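Side-chain contacts in ASCH domain (Vibrio cholerae TMA 21, PDB 3S9X), which is of unknown function but carries an ASCH domain of the PUA-like clan and probably binds RNA or another nucleic acid: residues Y64-S67 / L72-Q75; E108-S113 / L149-F154; C101-V106 / A127-F132. One frame throughout, in Å; residues are numbered along the deposited sequence. Where two conformers were deposited one is given.

Overall arrangement
The three contacts are spread round one mixed sheet. Contact 1 is a surface contact, where helix 64-67 meets the loop 72-75; contacts 2 and 3 are partly buried and set helices 108-114 and 121-139 against the same region of the sheet. Contact 2 uses strand 148-158 and contact 3 the 3-10 turn just after its neighbour, strand 89-102; the two contacts meet directly, L149 N lying 2.8 Å from C101 O in a probable hydrogen bond. V150 touches Y66, M73 and P74 of contact 1, and E152 touches P74. Contact 1 is selenium, proline and carbonyl against a tyrosine, whereas contacts 2 and 3 pair aromatic packing with a bridging water.

Contact 1 (Y64-S67 / L72-Q75); sequences YWYS and LMPQ
Y66 and M73 both set their CG atoms anti to the carbonyl carbon (chi1 -49° and -77°), and the further bends of M73 at chi2 and chi3 fold its chain back so that the selenium of this selenomethionine settles against the tyrosine ring. SE lies 3.6 Å from Y66 CG and 4.1 Å from the ring centroid, 30° off the ring normal, an oblique Met-aromatic contact nearest the CG end of the ring. The two side chains cross at about a right angle, and M73 CG adds a contact to Y66 CB at 4.0 Å. Farther along the ring, P74 CD comes obliquely to Y66 CE1 at 3.8 Å, while the carbonyl oxygen of L72 sits at the ring edge, near its plane, 3.4 Å from Y66 CE1. L72 thus takes part through its backbone, and its side chain starts out away from the helix. Three successive loop residues meet the tyrosine: M73 near CB and CG, L72 O along CD1 and CE1, P74 toward CZ. Its hydroxyl is held elsewhere, by a hydrogen bond with S61 OG, which ties the far end of the ring to strand 58-62. Within the helix, W65 CB lies 4.2 Å above the plane of the Y66 ring, displaced toward its rim. The contact closes the short connection after helix 64-67 and packs on the sheet: Y66, M73 and P74 all touch V150 of strand 148-158, and M73 and P74 both reach V98 of strand 89-102.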
loop_
_atom_site.group_PDB
_atom_site.type_symbol
_atom_site.label_atom_id
_atom_site.label_comp_id
_atom_site.label_asym_id
_atom_site.label_seq_id
_atom_site.Cartn_x
_atom_site.Cartn_y
_atom_site.Cartn_z
ATOM N N TYR A 64 1.631 12.199 8.897
ATOM C CA TYR A 64 2.778 13.036 9.120
ATOM C C TYR A 64 3.680 13.059 7.898
ATOM O O TYR A 64 4.257 14.107 7.537
ATOM C CB TYR A 64 3.572 12.525 10.311
ATOM C CG TYR A 64 4.662 13.467 10.794
ATOM C CD1 TYR A 64 4.400 14.403 11.794
ATOM C CD2 TYR A 64 5.931 13.397 10.307
ATOM C CE1 TYR A 64 5.361 15.231 12.269
ATOM C CE2 TYR A 64 6.941 14.204 10.814
ATOM C CZ TYR A 64 6.631 15.117 11.807
ATOM O OH TYR A 64 7.604 15.963 12.300
ATOM N N TRP A 65 3.786 11.926 7.189
ATOM C CA TRP A 65 4.657 11.873 6.007
ATOM C C TRP A 65 4.235 12.864 4.944
ATOM O O TRP A 65 5.036 13.365 4.115
ATOM C CB TRP A 65 4.663 10.472 5.380
ATOM C CG TRP A 65 5.423 9.480 6.184
ATOM C CD1 TRP A 65 4.898 8.490 6.923
ATOM C CD2 TRP A 65 6.845 9.405 6.360
ATOM N NE1 TRP A 65 5.891 7.752 7.500
ATOM C CE2 TRP A 65 7.098 8.275 7.136
ATOM C CE3 TRP A 65 7.948 10.113 5.824
ATOM C CZ2 TRP A 65 8.382 7.883 7.503
ATOM C CZ3 TRP A 65 9.255 9.698 6.154
ATOM C CH2 TRP A 65 9.471 8.598 6.987
ATOM N N TYR A 66 2.945 13.107 4.855
ATOM C CA TYR A 66 2.403 13.918 3.770
ATOM C C TYR A 66 2.356 15.362 4.217
ATOM O O TYR A 66 2.902 16.232 3.557
ATOM C CB TYR A 66 1.038 13.451 3.315
ATOM C CG TYR A 66 1.046 11.948 3.077
ATOM C CD1 TYR A 66 1.555 11.369 1.924
ATOM C CD2 TYR A 66 0.640 11.074 4.089
ATOM C CE1 TYR A 66 1.660 9.988 1.800
ATOM C CE2 TYR A 66 0.783 9.679 3.979
ATOM C CZ TYR A 66 1.246 9.150 2.817
ATOM O OH TYR A 66 1.375 7.786 2.651
ATOM N N SER A 67 1.755 15.622 5.371
ATOM C CA SER A 67 1.637 16.973 5.869
ATOM C C SER A 67 2.941 17.604 6.357
ATOM O O SER A 67 3.120 18.844 6.146
ATOM C CB SER A 67 0.586 17.050 6.958
ATOM O OG SER A 67 0.954 16.310 8.081
ATOM N N LEU A 72 3.897 12.995 -1.436
ATOM C CA LEU A 72 2.638 13.155 -2.154
ATOM C C LEU A 72 1.569 12.192 -1.641
ATOM O O LEU A 72 1.815 10.983 -1.429
ATOM C CB LEU A 72 2.812 12.936 -3.680
ATOM C CG LEU A 72 3.787 13.822 -4.439
ATOM C CD1 LEU A 72 3.718 13.713 -5.995
ATOM C CD2 LEU A 72 3.612 15.290 -3.966
HETATM N N MSE A 73 0.377 12.738 -1.431
HETATM C CA MSE A 73 -0.720 11.862 -1.011
HETATM C C MSE A 73 -1.029 10.777 -2.039
HETATM O O MSE A 73 -0.951 11.003 -3.251
HETATM C CB MSE A 73 -2.001 12.653 -0.767
HETATM C CG MSE A 73 -1.944 13.392 0.579
HETATM SE SE MSE A 73 -2.356 12.355 2.039
HETATM C CE MSE A 73 -4.229 12.095 1.687
ATOM N N PRO A 74 -1.412 9.604 -1.557
ATOM C CA PRO A 74 -1.944 8.590 -2.468
ATOM C C PRO A 74 -3.206 9.086 -3.167
ATOM O O PRO A 74 -3.963 9.846 -2.566
ATOM C CB PRO A 74 -2.212 7.416 -1.566
ATOM C CG PRO A 74 -2.537 7.961 -0.336
ATOM C CD PRO A 74 -1.549 9.184 -0.165
ATOM N N GLN A 75 -3.396 8.660 -4.407
ATOM C CA GLN A 75 -4.503 9.085 -5.238
ATOM C C GLN A 75 -5.321 7.899 -5.705
ATOM O O GLN A 75 -4.784 6.874 -6.136
ATOM C CB GLN A 75 -3.996 9.692 -6.593
ATOM C CG GLN A 75 -3.556 10.990 -6.653
ATOM C CD GLN A 75 -2.780 11.306 -7.916
ATOM O OE1 GLN A 75 -3.043 10.817 -9.097
ATOM N NE2 GLN A 75 -1.818 12.185 -7.730
#

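Contact 2 (E108-S113 / L149-F154); sequences EDFAAS and LVLEHF
F110 turns one face of its ring to L151, whose CD2 methyl lies 4.1 Å from the ring centroid, a CH-pi contact shifted toward the rim. The closest atoms of this pair are F110 CZ and L151 CD2, 3.8 Å apart, and L151 CB comes to 3.9 Å from F110 CE1, which brings the base of the leucine against the ring as well as its branch. With CG anti to the backbone N (chi1 -174°), F110 is sent from the helix toward the strand. H153 meets the same ring from another quarter: its CE1 approaches F110 CE1 at 3.7 Å, at the phenyl edge and in its plane. The two rings, with planes at 77° and centroids 5.5 Å apart, form an oblique aromatic pair. Beyond the phenyl ring the contact turns polar. A water lies in the plane of the imidazole at its edge, hydrogen-bonded to H153 NE2 at 3.1 Å and to S113 OG at 3.0 Å, so the serine one turn later in the helix reaches the histidine through solvent. The apolar phenyl ring and the water-linked polar pair thus lie side by side in one interface. F110 N is hydrogen-bonded to S107 OG, just before the helix. Helix 108-114 crosses strand 148-158 with a 53° angle between the short segments; F110 also touches A58 of strand 58-62, which flanks that strand, L151 packs on C101 of strand 89-102 on the other side, and A111 lies on W124 of helix 121-139.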
loop_
_atom_site.group_PDB
_atom_site.type_symbol
_atom_site.label_atom_id
_atom_site.label_comp_id
_atom_site.label_asym_id
_atom_site.label_seq_id
_atom_site.Cartn_x
_atom_site.Cartn_y
_atom_site.Cartn_z
ATOM N N GLU A 108 -12.570 -2.431 13.600
ATOM C CA GLU A 108 -12.398 -3.857 13.341
ATOM C C GLU A 108 -12.517 -4.139 11.855
ATOM O O GLU A 108 -11.791 -4.956 11.318
ATOM C CB GLU A 108 -13.431 -4.641 14.164
ATOM C CG GLU A 108 -13.188 -4.637 15.687
ATOM C CD GLU A 108 -14.048 -5.650 16.354
ATOM O OE1 GLU A 108 -15.241 -5.577 16.081
ATOM O OE2 GLU A 108 -13.511 -6.563 17.013
ATOM N N ASP A 109 -13.464 -3.490 11.183
ATOM C CA ASP A 109 -13.637 -3.748 9.780
ATOM C C ASP A 109 -12.397 -3.327 8.962
ATOM O O ASP A 109 -12.019 -3.973 8.006
ATOM C CB ASP A 109 -14.865 -3.020 9.215
ATOM C CG ASP A 109 -16.184 -3.690 9.614
ATOM O OD1 ASP A 109 -16.180 -4.820 10.216
ATOM O OD2 ASP A 109 -17.223 -3.063 9.385
ATOM N N PHE A 110 -11.750 -2.204 9.302
ATOM C CA PHE A 110 -10.559 -1.806 8.584
ATOM C C PHE A 110 -9.412 -2.794 8.797
ATOM O O PHE A 110 -8.722 -3.198 7.895
ATOM C CB PHE A 110 -10.136 -0.373 8.942
ATOM C CG PHE A 110 -9.002 0.083 8.087
ATOM C CD1 PHE A 110 -9.260 0.555 6.771
ATOM C CD2 PHE A 110 -7.696 0.055 8.524
ATOM C CE1 PHE A 110 -8.232 0.894 5.975
ATOM C CE2 PHE A 110 -6.687 0.374 7.680
ATOM C CZ PHE A 110 -6.947 0.846 6.407
ATOM N N ALA A 111 -9.222 -3.223 10.052
ATOM C CA ALA A 111 -8.219 -4.209 10.383
ATOM C C ALA A 111 -8.486 -5.478 9.544
ATOM O O ALA A 111 -7.548 -6.068 9.002
ATOM C CB ALA A 111 -8.234 -4.539 11.832
ATOM N N ALA A 112 -9.755 -5.883 9.438
ATOM C CA ALA A 112 -10.061 -7.092 8.634
ATOM C C ALA A 112 -9.739 -6.901 7.148
ATOM O O ALA A 112 -9.244 -7.777 6.495
ATOM C CB ALA A 112 -11.551 -7.547 8.868
ATOM N N SER A 113 -9.998 -5.690 6.599
ATOM C CA SER A 113 -9.663 -5.340 5.216
ATOM C C SER A 113 -8.182 -5.376 4.988
ATOM O O SER A 113 -7.703 -5.732 3.892
ATOM C CB SER A 113 -10.187 -3.948 4.850
ATOM O OG SER A 113 -11.585 -4.032 4.841
ATOM N N LEU A 149 -3.833 8.767 10.502
ATOM C CA LEU A 149 -3.410 7.815 9.466
ATOM C C LEU A 149 -4.092 8.187 8.158
ATOM O O LEU A 149 -5.232 8.627 8.200
ATOM C CB LEU A 149 -3.731 6.386 9.867
ATOM C CG LEU A 149 -3.213 5.895 11.220
ATOM C CD1 LEU A 149 -3.650 4.430 11.413
ATOM C CD2 LEU A 149 -1.746 6.155 11.428
ATOM N N VAL A 150 -3.392 7.888 7.061
ATOM C CA VAL A 150 -4.013 7.855 5.761
ATOM C C VAL A 150 -4.351 6.419 5.418
ATOM O O VAL A 150 -3.467 5.544 5.420
ATOM C CB VAL A 150 -3.143 8.528 4.661
ATOM C CG1 VAL A 150 -3.726 8.341 3.247
ATOM C CG2 VAL A 150 -2.892 10.018 4.992
ATOM N N LEU A 151 -5.635 6.190 5.164
ATOM C CA LEU A 151 -6.183 4.844 4.841
ATOM C C LEU A 151 -6.326 4.762 3.344
ATOM O O LEU A 151 -6.928 5.661 2.709
ATOM C CB LEU A 151 -7.547 4.690 5.453
ATOM C CG LEU A 151 -7.651 4.974 6.990
ATOM C CD1 LEU A 151 -9.064 4.578 7.452
ATOM C CD2 LEU A 151 -6.598 4.291 7.866
ATOM N N GLU A 152 -5.822 3.669 2.752
ATOM C CA GLU A 152 -5.989 3.394 1.321
ATOM C C GLU A 152 -6.701 2.057 1.133
ATOM O O GLU A 152 -6.396 1.082 1.852
ATOM C CB GLU A 152 -4.640 3.305 0.621
ATOM C CG GLU A 152 -3.870 4.563 0.666
ATOM C CD GLU A 152 -2.388 4.383 0.206
ATOM O OE1 GLU A 152 -2.219 3.810 -0.865
ATOM O OE2 GLU A 152 -1.519 4.923 0.912
ATOM N N HIS A 153 -7.706 2.027 0.272
ATOM C CA HIS A 153 -8.298 0.785 -0.170
ATOM C C HIS A 153 -7.894 0.555 -1.624
ATOM O O HIS A 153 -7.694 1.530 -2.385
ATOM C CB HIS A 153 -9.793 0.795 -0.027
ATOM C CG HIS A 153 -10.280 0.720 1.383
ATOM N ND1 HIS A 153 -10.248 1.766 2.255
ATOM C CD2 HIS A 153 -10.848 -0.302 2.039
ATOM C CE1 HIS A 153 -10.792 1.380 3.406
ATOM N NE2 HIS A 153 -11.110 0.120 3.321
ATOM N N PHE A 154 -7.814 -0.691 -2.050
ATOM C CA PHE A 154 -7.342 -1.005 -3.376
ATOM C C PHE A 154 -7.902 -2.389 -3.831
ATOM O O PHE A 154 -8.404 -3.152 -3.010
ATOM C CB PHE A 154 -5.808 -0.919 -3.479
ATOM C CG PHE A 154 -5.102 -1.733 -2.440
ATOM C CD1 PHE A 154 -5.058 -3.107 -2.465
ATOM C CD2 PHE A 154 -4.486 -1.085 -1.360
ATOM C CE1 PHE A 154 -4.334 -3.812 -1.469
ATOM C CE2 PHE A 154 -3.821 -1.780 -0.381
ATOM C CZ PHE A 154 -3.726 -3.159 -0.467
HETATM O O HOH W 1 -12.527 -1.339 5.598
#

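Contact 3 (C101-V106 / A127-F132); sequences CQYNQV and AHRNFF
Y103 lies against helix 121-139 with its ring in tight company and its hydroxyl linked to a water beside the partly exposed R129. On the packed side, Y103 CD1 reaches F132 CD2 at 4.0 Å; the tyrosine atom comes in at the edge of the phenylalanine ring, near its plane, while F132 stands obliquely to the tyrosine ring. H128 contributes its CB, which sits at the edge of the Y103 ring 4.0 Å from CE1, and its imidazole then turns away, where it stacks on W124 and its ND1 hydrogen-bonds to the backbone O of W124. The Y103 side chain runs trans from N to CG (chi1 175°), which extends the ring from the short 3-10 segment 103-105 across to the helix. F143 meets this ring edge-to-face and also touches F132, and W124 adds a further ring beside Y103, so three aromatic residues, F132, F143 and W124, pack on the tyrosine ring. The looser side begins at the hydroxyl. Y103 OH lies 3.6 Å from R129 CB, a packing distance, and the polar link between these residues runs through a water hydrogen-bonded to Y103 OH at 2.6 Å, in the plane of the ring. The same water accepts a bond from R129 NE at 3.2 Å. R129 crosses the tyrosine at about a right angle, its guanidinium plane 80° from the ring, and its chain bends at chi3 before NH2 enters a salt bridge with E145 OE2. The chemistry is divided accordingly: the ring carbons are held by apolar and aromatic neighbours, whereas the hydroxyl is served by water, and the arginine, with its charge probably balanced largely by E145, joins the tyrosine indirectly through its NE.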
loop_
_atom_site.group_PDB
_atom_site.type_symbol
_atom_site.label_atom_id
_atom_site.label_comp_id
_atom_site.label_asym_id
_atom_site.label_seq_id
_atom_site.Cartn_x
_atom_site.Cartn_y
_atom_site.Cartn_z
ATOM N N CYS A 101 -8.027 8.686 9.370
ATOM C CA CYS A 101 -8.613 8.440 10.714
ATOM C C CYS A 101 -7.496 8.329 11.701
ATOM O O CYS A 101 -6.365 8.087 11.341
ATOM C CB CYS A 101 -9.486 7.154 10.881
ATOM S SG CYS A 101 -8.476 5.597 10.959
ATOM N N GLN A 102 -7.828 8.618 12.961
ATOM C CA GLN A 102 -6.839 8.463 14.019
ATOM C C GLN A 102 -6.504 7.013 14.231
ATOM O O GLN A 102 -7.385 6.160 14.180
ATOM C CB GLN A 102 -7.247 9.132 15.336
ATOM C CG GLN A 102 -7.180 10.626 15.225
ATOM C CD GLN A 102 -7.396 11.306 16.580
ATOM O OE1 GLN A 102 -7.521 10.629 17.699
ATOM N NE2 GLN A 102 -7.452 12.538 16.544
ATOM N N TYR A 103 -5.255 6.759 14.589
ATOM C CA TYR A 103 -4.811 5.424 14.965
ATOM C C TYR A 103 -5.753 4.755 15.995
ATOM O O TYR A 103 -6.222 3.627 15.757
ATOM C CB TYR A 103 -3.357 5.497 15.452
ATOM C CG TYR A 103 -2.870 4.163 15.977
ATOM C CD1 TYR A 103 -2.138 3.270 15.191
ATOM C CD2 TYR A 103 -3.130 3.777 17.270
ATOM C CE1 TYR A 103 -1.741 2.077 15.672
ATOM C CE2 TYR A 103 -2.728 2.552 17.789
ATOM C CZ TYR A 103 -2.044 1.699 16.970
ATOM O OH TYR A 103 -1.547 0.514 17.371
ATOM N N ASN A 104 -6.145 5.523 17.027
ATOM C CA ASN A 104 -6.961 4.955 18.076
ATOM C C ASN A 104 -8.443 4.778 17.714
ATOM O O ASN A 104 -9.195 4.323 18.537
ATOM C CB ASN A 104 -6.822 5.741 19.371
ATOM C CG ASN A 104 -7.084 7.203 19.269
ATOM O OD1 ASN A 104 -7.705 7.660 18.362
ATOM N ND2 ASN A 104 -6.613 7.965 20.323
ATOM N N GLN A 105 -8.813 5.192 16.505
ATOM C CA GLN A 105 -10.153 5.055 16.013
ATOM C C GLN A 105 -10.266 4.024 14.898
ATOM O O GLN A 105 -11.364 3.811 14.374
ATOM C CB GLN A 105 -10.716 6.390 15.523
ATOM C CG GLN A 105 -10.764 7.393 16.661
ATOM C CD GLN A 105 -11.723 7.017 17.733
ATOM O OE1 GLN A 105 -12.923 6.839 17.433
ATOM N NE2 GLN A 105 -11.245 6.837 18.958
ATOM N N VAL A 106 -9.183 3.352 14.543
ATOM C CA VAL A 106 -9.246 2.294 13.550
ATOM C C VAL A 106 -10.217 1.229 13.941
ATOM O O VAL A 106 -10.217 0.773 15.074
ATOM C CB VAL A 106 -7.840 1.746 13.268
ATOM C CG1 VAL A 106 -7.924 0.436 12.405
ATOM C CG2 VAL A 106 -6.980 2.818 12.541
ATOM N N ALA A 127 0.984 -4.956 15.557
ATOM C CA ALA A 127 1.843 -4.756 14.400
ATOM C C ALA A 127 2.120 -3.288 14.007
ATOM O O ALA A 127 3.273 -2.836 13.866
ATOM C CB ALA A 127 1.293 -5.529 13.214
ATOM N N HIS A 128 1.075 -2.510 13.950
ATOM C CA HIS A 128 1.218 -1.130 13.558
ATOM C C HIS A 128 1.874 -0.281 14.648
ATOM O O HIS A 128 2.594 0.651 14.326
ATOM C CB HIS A 128 -0.117 -0.547 13.103
ATOM C CG HIS A 128 -0.527 -1.020 11.744
ATOM N ND1 HIS A 128 -1.175 -2.208 11.533
ATOM C CD2 HIS A 128 -0.260 -0.501 10.523
ATOM C CE1 HIS A 128 -1.299 -2.387 10.220
ATOM N NE2 HIS A 128 -0.778 -1.337 9.596
ATOM N N ARG A 129 1.623 -0.560 15.918
ATOM C CA ARG A 129 2.246 0.291 16.963
ATOM C C ARG A 129 3.753 0.190 16.899
ATOM O O ARG A 129 4.480 1.197 16.933
ATOM C CB ARG A 129 1.809 -0.147 18.354
ATOM C CG ARG A 129 2.418 0.622 19.454
ATOM C CD ARG A 129 1.798 0.261 20.800
ATOM N NE ARG A 129 0.939 1.357 21.305
ATOM C CZ ARG A 129 1.411 2.531 21.778
ATOM N NH1 ARG A 129 2.718 2.809 21.797
ATOM N NH2 ARG A 129 0.580 3.451 22.244
ATOM N N ASN A 130 4.217 -1.027 16.680
ATOM C CA ASN A 130 5.625 -1.304 16.561
ATOM C C ASN A 130 6.256 -0.600 15.388
ATOM O O ASN A 130 7.277 0.026 15.546
ATOM C CB ASN A 130 5.876 -2.856 16.516
ATOM C CG ASN A 130 5.613 -3.517 17.883
ATOM O OD1 ASN A 130 5.772 -2.853 18.919
ATOM N ND2 ASN A 130 5.249 -4.856 17.891
ATOM N N PHE A 131 5.638 -0.748 14.234
ATOM C CA PHE A 131 6.141 -0.181 13.025
ATOM C C PHE A 131 6.100 1.340 13.051
ATOM O O PHE A 131 7.097 1.986 12.700
ATOM C CB PHE A 131 5.282 -0.673 11.843
ATOM C CG PHE A 131 5.677 -0.054 10.557
ATOM C CD1 PHE A 131 6.917 -0.367 9.983
ATOM C CD2 PHE A 131 4.912 0.874 9.974
ATOM C CE1 PHE A 131 7.329 0.218 8.857
ATOM C CE2 PHE A 131 5.340 1.487 8.778
ATOM C CZ PHE A 131 6.549 1.161 8.246
ATOM N N PHE A 132 4.991 1.902 13.538
ATOM C CA PHE A 132 4.891 3.346 13.546
ATOM C C PHE A 132 5.820 3.962 14.604
ATOM O O PHE A 132 6.344 5.058 14.422
ATOM C CB PHE A 132 3.456 3.829 13.821
ATOM C CG PHE A 132 2.476 3.569 12.716
ATOM C CD1 PHE A 132 2.883 3.638 11.391
ATOM C CD2 PHE A 132 1.173 3.255 12.965
ATOM C CE1 PHE A 132 1.989 3.419 10.360
ATOM C CE2 PHE A 132 0.252 2.993 11.877
ATOM C CZ PHE A 132 0.692 3.113 10.592
HETATM O O HOH W 2 -1.691 0.034 19.936
#